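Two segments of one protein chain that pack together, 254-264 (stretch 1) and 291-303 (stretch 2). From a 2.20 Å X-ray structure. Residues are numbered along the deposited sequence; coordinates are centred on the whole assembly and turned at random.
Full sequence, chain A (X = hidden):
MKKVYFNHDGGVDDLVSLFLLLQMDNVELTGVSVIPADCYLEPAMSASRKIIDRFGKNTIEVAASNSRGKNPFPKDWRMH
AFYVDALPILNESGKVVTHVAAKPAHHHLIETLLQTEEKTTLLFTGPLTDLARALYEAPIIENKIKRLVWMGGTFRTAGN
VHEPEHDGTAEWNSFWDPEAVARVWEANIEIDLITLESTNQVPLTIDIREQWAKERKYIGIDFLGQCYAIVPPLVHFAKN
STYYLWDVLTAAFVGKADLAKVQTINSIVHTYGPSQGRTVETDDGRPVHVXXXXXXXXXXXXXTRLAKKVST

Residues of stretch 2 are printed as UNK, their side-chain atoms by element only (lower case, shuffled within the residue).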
ATOM      1  N   VAL A 254      27.297  -4.358   2.726  1.00 42.97           N
ATOM      2  CA  VAL A 254      27.869  -4.460   4.059  1.00 43.66           C
ATOM      3  C   VAL A 254      28.029  -5.950   4.460  1.00 43.37           C
ATOM      4  O   VAL A 254      29.071  -6.353   4.972  1.00 42.79           O
ATOM      5  CB  VAL A 254      27.006  -3.690   5.109  1.00 43.25           C
ATOM      6  CG1 VAL A 254      27.479  -3.994   6.529  1.00 44.88           C
ATOM      7  CG2 VAL A 254      27.043  -2.195   4.822  1.00 43.81           C
ATOM      8  N   GLY A 255      26.997  -6.749   4.210  1.00 43.17           N
ATOM      9  CA  GLY A 255      27.048  -8.170   4.518  1.00 43.24           C
ATOM     10  C   GLY A 255      27.905  -8.998   3.574  1.00 43.20           C
ATOM     11  O   GLY A 255      28.442 -10.015   3.979  1.00 42.87           O
ATOM     12  N   LYS A 256      28.000  -8.586   2.318  1.00 43.47           N
ATOM     13  CA  LYS A 256      28.672  -9.369   1.285  1.00 44.36           C
ATOM     14  C   LYS A 256      29.304  -8.461   0.246  1.00 44.46           C
ATOM     15  O   LYS A 256      28.821  -8.335  -0.855  1.00 44.66           O
ATOM     16  CB  LYS A 256      27.706 -10.338   0.612  1.00 43.94           C
ATOM     17  CG  LYS A 256      28.410 -11.394  -0.178  1.00 46.00           C
ATOM     18  CD  LYS A 256      27.460 -12.458  -0.676  1.00 49.16           C
ATOM     19  CE  LYS A 256      27.464 -13.681   0.222  1.00 51.58           C
ATOM     20  NZ  LYS A 256      26.686 -14.792  -0.403  1.00 55.43           N
ATOM     21  N   ALA A 257      30.416  -7.845   0.616  1.00 45.27           N
ATOM     22  CA  ALA A 257      31.110  -6.856  -0.233  1.00 45.25           C
ATOM     23  C   ALA A 257      31.407  -7.396  -1.642  1.00 45.30           C
ATOM     24  O   ALA A 257      31.430  -6.629  -2.616  1.00 45.55           O
ATOM     25  CB  ALA A 257      32.400  -6.440   0.432  1.00 45.66           C
ATOM     26  N   ASP A 258      31.607  -8.713  -1.713  1.00 44.64           N
ATOM     27  CA  ASP A 258      31.944  -9.447  -2.930  1.00 45.23           C
ATOM     28  C   ASP A 258      30.870  -9.532  -4.040  1.00 44.73           C
ATOM     29  O   ASP A 258      31.147 -10.087  -5.121  1.00 44.33           O
ATOM     30  CB  ASP A 258      32.422 -10.897  -2.570  1.00 46.66           C
ATOM     31  CG  ASP A 258      32.005 -11.387  -1.114  1.00 50.21           C
ATOM     32  OD1 ASP A 258      32.128 -10.589  -0.122  1.00 53.46           O
ATOM     33  OD2 ASP A 258      31.632 -12.601  -0.951  1.00 50.33           O
ATOM     34  N   LEU A 259      29.672  -9.020  -3.769  1.00 44.26           N
ATOM     35  CA  LEU A 259      28.583  -8.926  -4.747  1.00 44.52           C
ATOM     36  C   LEU A 259      28.845  -7.894  -5.835  1.00 44.39           C
ATOM     37  O   LEU A 259      28.338  -8.014  -6.942  1.00 45.73           O
ATOM     38  CB  LEU A 259      27.265  -8.571  -4.036  1.00 44.43           C
ATOM     39  CG  LEU A 259      26.722  -9.659  -3.115  1.00 44.82           C
ATOM     40  CD1 LEU A 259      25.524  -9.177  -2.332  1.00 45.90           C
ATOM     41  CD2 LEU A 259      26.383 -10.893  -3.912  1.00 45.04           C
ATOM     42  N   ALA A 260      29.607  -6.862  -5.526  1.00 44.04           N
ATOM     43  CA  ALA A 260      29.850  -5.799  -6.470  1.00 43.34           C
ATOM     44  C   ALA A 260      31.335  -5.466  -6.504  1.00 43.55           C
ATOM     45  O   ALA A 260      32.159  -6.133  -5.858  1.00 43.03           O
ATOM     46  CB  ALA A 260      29.038  -4.590  -6.089  1.00 44.17           C
ATOM     47  N   LYS A 261      31.670  -4.495  -7.344  1.00 43.11           N
ATOM     48  CA  LYS A 261      32.995  -3.926  -7.412  1.00 42.92           C
ATOM     49  C   LYS A 261      32.903  -2.508  -6.910  1.00 43.01           C
ATOM     50  O   LYS A 261      31.832  -1.991  -6.697  1.00 42.85           O
ATOM     51  CB  LYS A 261      33.495  -3.929  -8.844  1.00 42.73           C
ATOM     52  CG  LYS A 261      33.994  -5.283  -9.315  1.00 43.54           C
ATOM     53  CD  LYS A 261      33.307  -5.627 -10.605  1.00 46.16           C
ATOM     54  CE  LYS A 261      33.903  -6.816 -11.313  1.00 44.47           C
ATOM     55  NZ  LYS A 261      34.971  -6.268 -12.137  1.00 45.65           N
ATOM     56  N   VAL A 262      34.046  -1.891  -6.736  1.00 43.64           N
ATOM     57  CA  VAL A 262      34.129  -0.521  -6.281  1.00 44.36           C
ATOM     58  C   VAL A 262      35.230   0.221  -7.091  1.00 43.88           C
ATOM     59  O   VAL A 262      36.321  -0.311  -7.291  1.00 41.70           O
ATOM     60  CB  VAL A 262      34.415  -0.525  -4.778  1.00 44.99           C
ATOM     61  CG1 VAL A 262      35.138   0.709  -4.353  1.00 47.88           C
ATOM     62  CG2 VAL A 262      33.120  -0.646  -4.009  1.00 45.26           C
ATOM     63  N   GLN A 263      34.904   1.429  -7.563  1.00 43.72           N
ATOM     64  CA  GLN A 263      35.877   2.329  -8.173  1.00 44.39           C
ATOM     65  C   GLN A 263      36.000   3.558  -7.278  1.00 43.68           C
ATOM     66  O   GLN A 263      35.015   4.246  -6.978  1.00 42.46           O
ATOM     67  CB  GLN A 263      35.489   2.753  -9.609  1.00 44.74           C
ATOM     68  CG  GLN A 263      36.352   2.115 -10.726  1.00 48.94           C
ATOM     69  CD  GLN A 263      37.758   2.693 -10.841  1.00 50.85           C
ATOM     70  OE1 GLN A 263      38.324   3.208  -9.882  1.00 54.57           O
ATOM     71  NE2 GLN A 263      38.309   2.640 -12.036  1.00 52.75           N
ATOM     72  N   THR A 264      37.219   3.819  -6.853  1.00 43.30           N
ATOM     73  CA  THR A 264      37.522   5.003  -6.081  1.00 43.27           C
ATOM     74  C   THR A 264      37.556   6.188  -7.022  1.00 43.39           C
ATOM     75  O   THR A 264      38.282   6.173  -8.013  1.00 43.78           O
ATOM     76  CB  THR A 264      38.859   4.850  -5.366  1.00 43.07           C
ATOM     77  OG1 THR A 264      38.757   3.735  -4.471  1.00 42.62           O
ATOM     78  CG2 THR A 264      39.217   6.136  -4.596  1.00 41.84           C
ATOM     79  N   UNK A 291      30.142   1.911  -5.781  1.00 41.01           N
ATOM     80  CA  UNK A 291      29.806   0.545  -6.111  1.00 41.18           C
ATOM     81  C   UNK A 291      29.373   0.497  -7.578  1.00 41.86           C
ATOM     82  O   UNK A 291      28.714   1.423  -8.068  1.00 42.86           O
ATOM     83  c   UNK A 291      28.732   0.011  -5.177  1.00 40.79           C
ATOM     84  c   UNK A 291      29.316  -0.116  -3.778  1.00 41.14           C
ATOM     85  c   UNK A 291      28.149  -1.338  -5.659  1.00 41.76           C
ATOM     86  N   UNK A 292      29.781  -0.555  -8.284  1.00 41.69           N
ATOM     87  CA  UNK A 292      29.246  -0.858  -9.602  1.00 41.14           C
ATOM     88  C   UNK A 292      29.310  -2.361  -9.887  1.00 41.36           C
ATOM     89  O   UNK A 292      29.866  -3.138  -9.111  1.00 40.91           O
ATOM     90  c   UNK A 292      31.391  -0.495 -10.914  1.00 39.46           C
ATOM     91  c   UNK A 292      33.709  -0.645 -10.213  1.00 40.59           C
ATOM     92  c   UNK A 292      33.075  -1.605 -12.317  1.00 41.42           C
ATOM     93  c   UNK A 292      31.728  -1.174 -12.073  1.00 39.31           C
ATOM     94  c   UNK A 292      29.978  -0.053 -10.667  1.00 40.74           C
ATOM     95  o   UNK A 292      35.360  -1.701 -11.561  1.00 41.35           O
ATOM     96  c   UNK A 292      32.375  -0.237  -9.990  1.00 39.27           C
ATOM     97  c   UNK A 292      34.049  -1.330 -11.369  1.00 39.89           C
ATOM     98  N   UNK A 293      28.718  -2.747 -11.006  1.00 41.56           N
ATOM     99  CA  UNK A 293      28.810  -4.096 -11.535  1.00 41.96           C
ATOM    100  C   UNK A 293      28.392  -5.102 -10.491  1.00 41.84           C
ATOM    101  O   UNK A 293      29.156  -6.007 -10.137  1.00 41.92           O
ATOM    102  c   UNK A 293      30.200  -4.399 -12.087  1.00 42.38           C
ATOM    103  o   UNK A 293      31.326  -6.282 -13.089  1.00 44.87           O
ATOM    104  o   UNK A 293      29.155  -6.086 -13.368  1.00 46.93           O
ATOM    105  c   UNK A 293      30.235  -5.679 -12.903  1.00 44.69           C
ATOM    106  N   UNK A 294      27.153  -4.930 -10.024  1.00 41.23           N
ATOM    107  CA  UNK A 294      26.521  -5.841  -9.085  1.00 40.71           C
ATOM    108  C   UNK A 294      26.211  -7.172  -9.795  1.00 41.54           C
ATOM    109  O   UNK A 294      25.734  -7.192 -10.926  1.00 41.57           O
ATOM    110  c   UNK A 294      24.634  -6.161  -7.474  1.00 41.33           C
ATOM    111  c   UNK A 294      25.264  -5.221  -8.464  1.00 40.85           C
ATOM    112  c   UNK A 294      25.584  -3.892  -7.761  1.00 39.05           C
ATOM    113  N   UNK A 295      26.525  -8.288  -9.143  1.00 41.80           N
ATOM    114  CA  UNK A 295      26.170  -9.589  -9.671  1.00 41.64           C
ATOM    115  C   UNK A 295      24.679  -9.820  -9.384  1.00 42.11           C
ATOM    116  O   UNK A 295      24.244  -9.957  -8.223  1.00 42.13           O
ATOM    117  c   UNK A 295      26.918 -11.998  -9.848  1.00 41.02           C
ATOM    118  o   UNK A 295      25.820 -12.537  -9.908  1.00 40.93           O
ATOM    119  n   UNK A 295      28.000 -12.521 -10.394  1.00 40.61           N
ATOM    120  c   UNK A 295      27.084 -10.693  -9.115  1.00 41.69           C
ATOM    121  N   UNK A 296      23.898  -9.788 -10.467  1.00 42.04           N
ATOM    122  CA  UNK A 296      22.451  -9.922 -10.428  1.00 41.68           C
ATOM    123  C   UNK A 296      22.066 -11.173  -9.641  1.00 41.01           C
ATOM    124  O   UNK A 296      21.468 -11.081  -8.590  1.00 39.54           O
ATOM    125  c   UNK A 296      21.882  -9.997 -11.870  1.00 41.81           C
ATOM    126  n   UNK A 296      18.439 -11.278 -12.050  1.00 45.40           N
ATOM    127  c   UNK A 296      20.422 -10.344 -11.921  1.00 42.12           C
ATOM    128  c   UNK A 296      18.250 -10.016 -11.719  1.00 40.38           C
ATOM    129  c   UNK A 296      19.789 -11.508 -12.196  1.00 41.41           C
ATOM    130  n   UNK A 296      19.431  -9.431 -11.632  1.00 43.66           N
ATOM    131  N   UNK A 297      22.486 -12.331 -10.151  1.00 40.76           N
ATOM    132  CA  UNK A 297      22.074 -13.632  -9.623  1.00 41.51           C
ATOM    133  C   UNK A 297      22.497 -13.804  -8.163  1.00 41.85           C
ATOM    134  O   UNK A 297      21.731 -14.265  -7.351  1.00 41.88           O
ATOM    135  c   UNK A 297      22.610 -14.802 -10.496  1.00 40.22           C
ATOM    136  o   UNK A 297      22.389 -15.632 -12.765  1.00 38.84           O
ATOM    137  o   UNK A 297      20.979 -14.150 -12.091  1.00 40.52           O
ATOM    138  c   UNK A 297      21.952 -14.866 -11.873  1.00 39.97           C
ATOM    139  N   UNK A 298      23.726 -13.443  -7.839  1.00 42.78           N
ATOM    140  CA  UNK A 298      24.178 -13.551  -6.453  1.00 43.46           C
ATOM    141  C   UNK A 298      23.431 -12.619  -5.532  1.00 42.95           C
ATOM    142  O   UNK A 298      23.090 -12.986  -4.419  1.00 42.87           O
ATOM    143  c   UNK A 298      27.547 -14.888  -6.137  1.00 50.61           C
ATOM    144  c   UNK A 298      26.459 -14.384  -7.051  1.00 46.23           C
ATOM    145  n   UNK A 298      28.750 -14.099  -6.269  1.00 52.66           N
ATOM    146  n   UNK A 298      29.351 -14.059  -4.003  1.00 54.71           N
ATOM    147  c   UNK A 298      29.583 -13.758  -5.281  1.00 54.69           C
ATOM    148  n   UNK A 298      30.674 -13.077  -5.595  1.00 54.40           N
ATOM    149  c   UNK A 298      25.659 -13.285  -6.364  1.00 43.98           C
ATOM    150  N   UNK A 299      23.175 -11.408  -5.991  1.00 42.81           N
ATOM    151  CA  UNK A 299      22.442 -10.420  -5.160  1.00 42.53           C
ATOM    152  C   UNK A 299      21.066 -10.961  -4.803  1.00 42.02           C
ATOM    153  O   UNK A 299      20.702 -11.079  -3.636  1.00 42.91           O
ATOM    154  c   UNK A 299      21.062  -6.752  -3.195  1.00 44.29           C
ATOM    155  c   UNK A 299      21.492  -8.083  -5.169  1.00 43.50           C
ATOM    156  c   UNK A 299      22.332  -9.071  -5.885  1.00 42.60           C
ATOM    157  c   UNK A 299      19.903  -6.270  -3.768  1.00 46.00           C
ATOM    158  c   UNK A 299      21.853  -7.663  -3.895  1.00 43.04           C
ATOM    159  c   UNK A 299      20.301  -7.609  -5.739  1.00 42.09           C
ATOM    160  c   UNK A 299      19.532  -6.688  -5.078  1.00 44.57           C
ATOM    161  N   UNK A 300      20.300 -11.316  -5.806  1.00 41.39           N
ATOM    162  CA  UNK A 300      18.956 -11.823  -5.563  1.00 41.47           C
ATOM    163  C   UNK A 300      18.937 -13.167  -4.867  1.00 41.22           C
ATOM    164  O   UNK A 300      18.061 -13.394  -4.061  1.00 40.37           O
ATOM    165  c   UNK A 300      18.327  -9.922  -8.460  1.00 43.55           C
ATOM    166  c   UNK A 300      16.504  -8.479  -6.965  1.00 43.71           C
ATOM    167  c   UNK A 300      17.967  -8.632  -8.866  1.00 43.98           C
ATOM    168  c   UNK A 300      18.137 -11.851  -6.866  1.00 41.46           C
ATOM    169  c   UNK A 300      17.052  -7.904  -8.105  1.00 42.79           C
ATOM    170  c   UNK A 300      16.866  -9.757  -6.579  1.00 40.82           C
ATOM    171  c   UNK A 300      17.751 -10.496  -7.324  1.00 41.63           C
ATOM    172  N   UNK A 301      19.898 -14.048  -5.145  1.00 40.96           N
ATOM    173  CA  UNK A 301      19.991 -15.312  -4.389  1.00 41.10           C
ATOM    174  C   UNK A 301      20.309 -15.049  -2.901  1.00 40.89           C
ATOM    175  O   UNK A 301      19.811 -15.701  -2.002  1.00 40.39           O
ATOM    176  o   UNK A 301      20.208 -18.346  -4.399  1.00 41.30           O
ATOM    177  c   UNK A 301      21.056 -16.218  -4.986  1.00 40.76           C
ATOM    178  c   UNK A 301      21.147 -17.531  -4.274  1.00 40.90           C
ATOM    179  o   UNK A 301      22.172 -17.765  -3.593  1.00 42.47           O
ATOM    180  N   UNK A 302      21.145 -14.069  -2.659  1.00 41.56           N
ATOM    181  CA  UNK A 302      21.576 -13.751  -1.305  1.00 41.94           C
ATOM    182  C   UNK A 302      20.389 -13.291  -0.436  1.00 42.52           C
ATOM    183  O   UNK A 302      20.162 -13.795   0.663  1.00 42.81           O
ATOM    184  c   UNK A 302      23.802 -10.319   1.313  1.00 41.76           C
ATOM    185  c   UNK A 302      23.183 -12.163  -0.099  1.00 41.82           C
ATOM    186  c   UNK A 302      22.650 -12.675  -1.395  1.00 41.75           C
ATOM    187  c   UNK A 302      24.133 -12.573   2.077  1.00 42.03           C
ATOM    188  c   UNK A 302      23.609 -13.038   0.893  1.00 41.31           C
ATOM    189  c   UNK A 302      23.269 -10.800   0.134  1.00 40.93           C
ATOM    190  c   UNK A 302      24.218 -11.209   2.286  1.00 43.45           C
ATOM    191  o   UNK A 302      24.721 -10.729   3.478  1.00 42.97           O
ATOM    192  N   UNK A 303      19.632 -12.338  -0.938  1.00 42.54           N
ATOM    193  CA  UNK A 303      18.521 -11.796  -0.161  1.00 43.20           C
ATOM    194  C   UNK A 303      17.357 -12.777  -0.030  1.00 42.34           C
ATOM    195  O   UNK A 303      16.748 -12.845   1.033  1.00 41.16           O
ATOM    196  c   UNK A 303      18.159 -10.386  -0.626  1.00 42.97           C
ATOM    197  c   UNK A 303      19.436  -9.448  -0.529  1.00 42.46           C
ATOM    198  c   UNK A 303      17.607 -10.413  -2.038  1.00 45.41           C
ATOM    199  c   UNK A 303      17.564  -9.016  -2.731  1.00 45.47           C
TER
HETATM  200  O   HOH W   1      37.824  -0.618  -9.895  1.00 49.70           O

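Position 291 carries three side-chain carbons, one bearing the other two. This fork at the first carbon packs against the methyl of Ala260 and a methyl of Val262, as expected of valine: Val291, with CG1 3.4 Å from Ala260 CB and CG2 3.8 Å from Val262 CG2. At 292 one carbon leads to a six-carbon ring bearing an oxygen, which makes it Tyr292. Lys261 CB lies over one face of this ring, 3.6 Å from Tyr292 CE1, while the backbone of Val262 and Gln263 meets its edge. A water bridges the hydroxyl to Val262 O, lying 3.2 Å from Tyr292 OH and donating to Val262 O at 3.0 Å.

Position 293 has two carbons, the second carrying two oxygens. Asp293 is therefore a carboxylate; its OD2 forms a long salt bridge of 3.8 Å with Lys261 NZ. Position 294 again shows three carbons forked at the first, and is Val294, whose CG2 sits 3.9 Å from Ala260 CB. At 295 the second of two carbons bears one oxygen and one nitrogen, an amide: Asn295. Its CA-to-CB bond points sideways and the end of the side chain leads away from stretch 1 and caps the following helix, OD1 accepting from the backbone N of position 298 at 3.1 Å.

Position 296 has one carbon and a five-membered ring with two nitrogens, His296, and 297 a two-carbon carboxylate, Asp297; neither touches stretch 1. Three carbons, a nitrogen and a carbon carrying two more nitrogens at 298 define Arg298, whose CB lies 3.5 Å from Leu259 CD2. Positions 299 and 300 each hold an unsubstituted six-carbon ring. Phe299 meets Leu259 CD1 at its ring edge, whereas Phe300 makes no contact. Position 301, two carbons and two oxygens, is Asp301, also without contact. The oxygen-bearing ring at 302 is Tyr302; Lys256 CD lies over its face and Leu259 CD1 is 3.7 Å from Tyr302 CD1. Its OH comes within 3.6 Å of Gly255 CA, where a side chain would clash. Position 303 has four carbons, forked at the first, with one arm two carbons long; it is Ile303, out of reach of stretch 1.

The contact joins a short antiparallel pairing to a helix packed on a leucine. Lys261 N donates to Tyr292 O at 2.9 Å and Tyr292 N to Lys261 O at 3.0 Å, fixing the strands in register. Beyond them, Asn295 N donates to Leu259 O at 2.9 Å at the start of the helix, and farther along it Arg298, Phe299 and Tyr302 all contact the Leu259 side chain.

Stretch 2 (291-303) VYDVNHDRFFDYI
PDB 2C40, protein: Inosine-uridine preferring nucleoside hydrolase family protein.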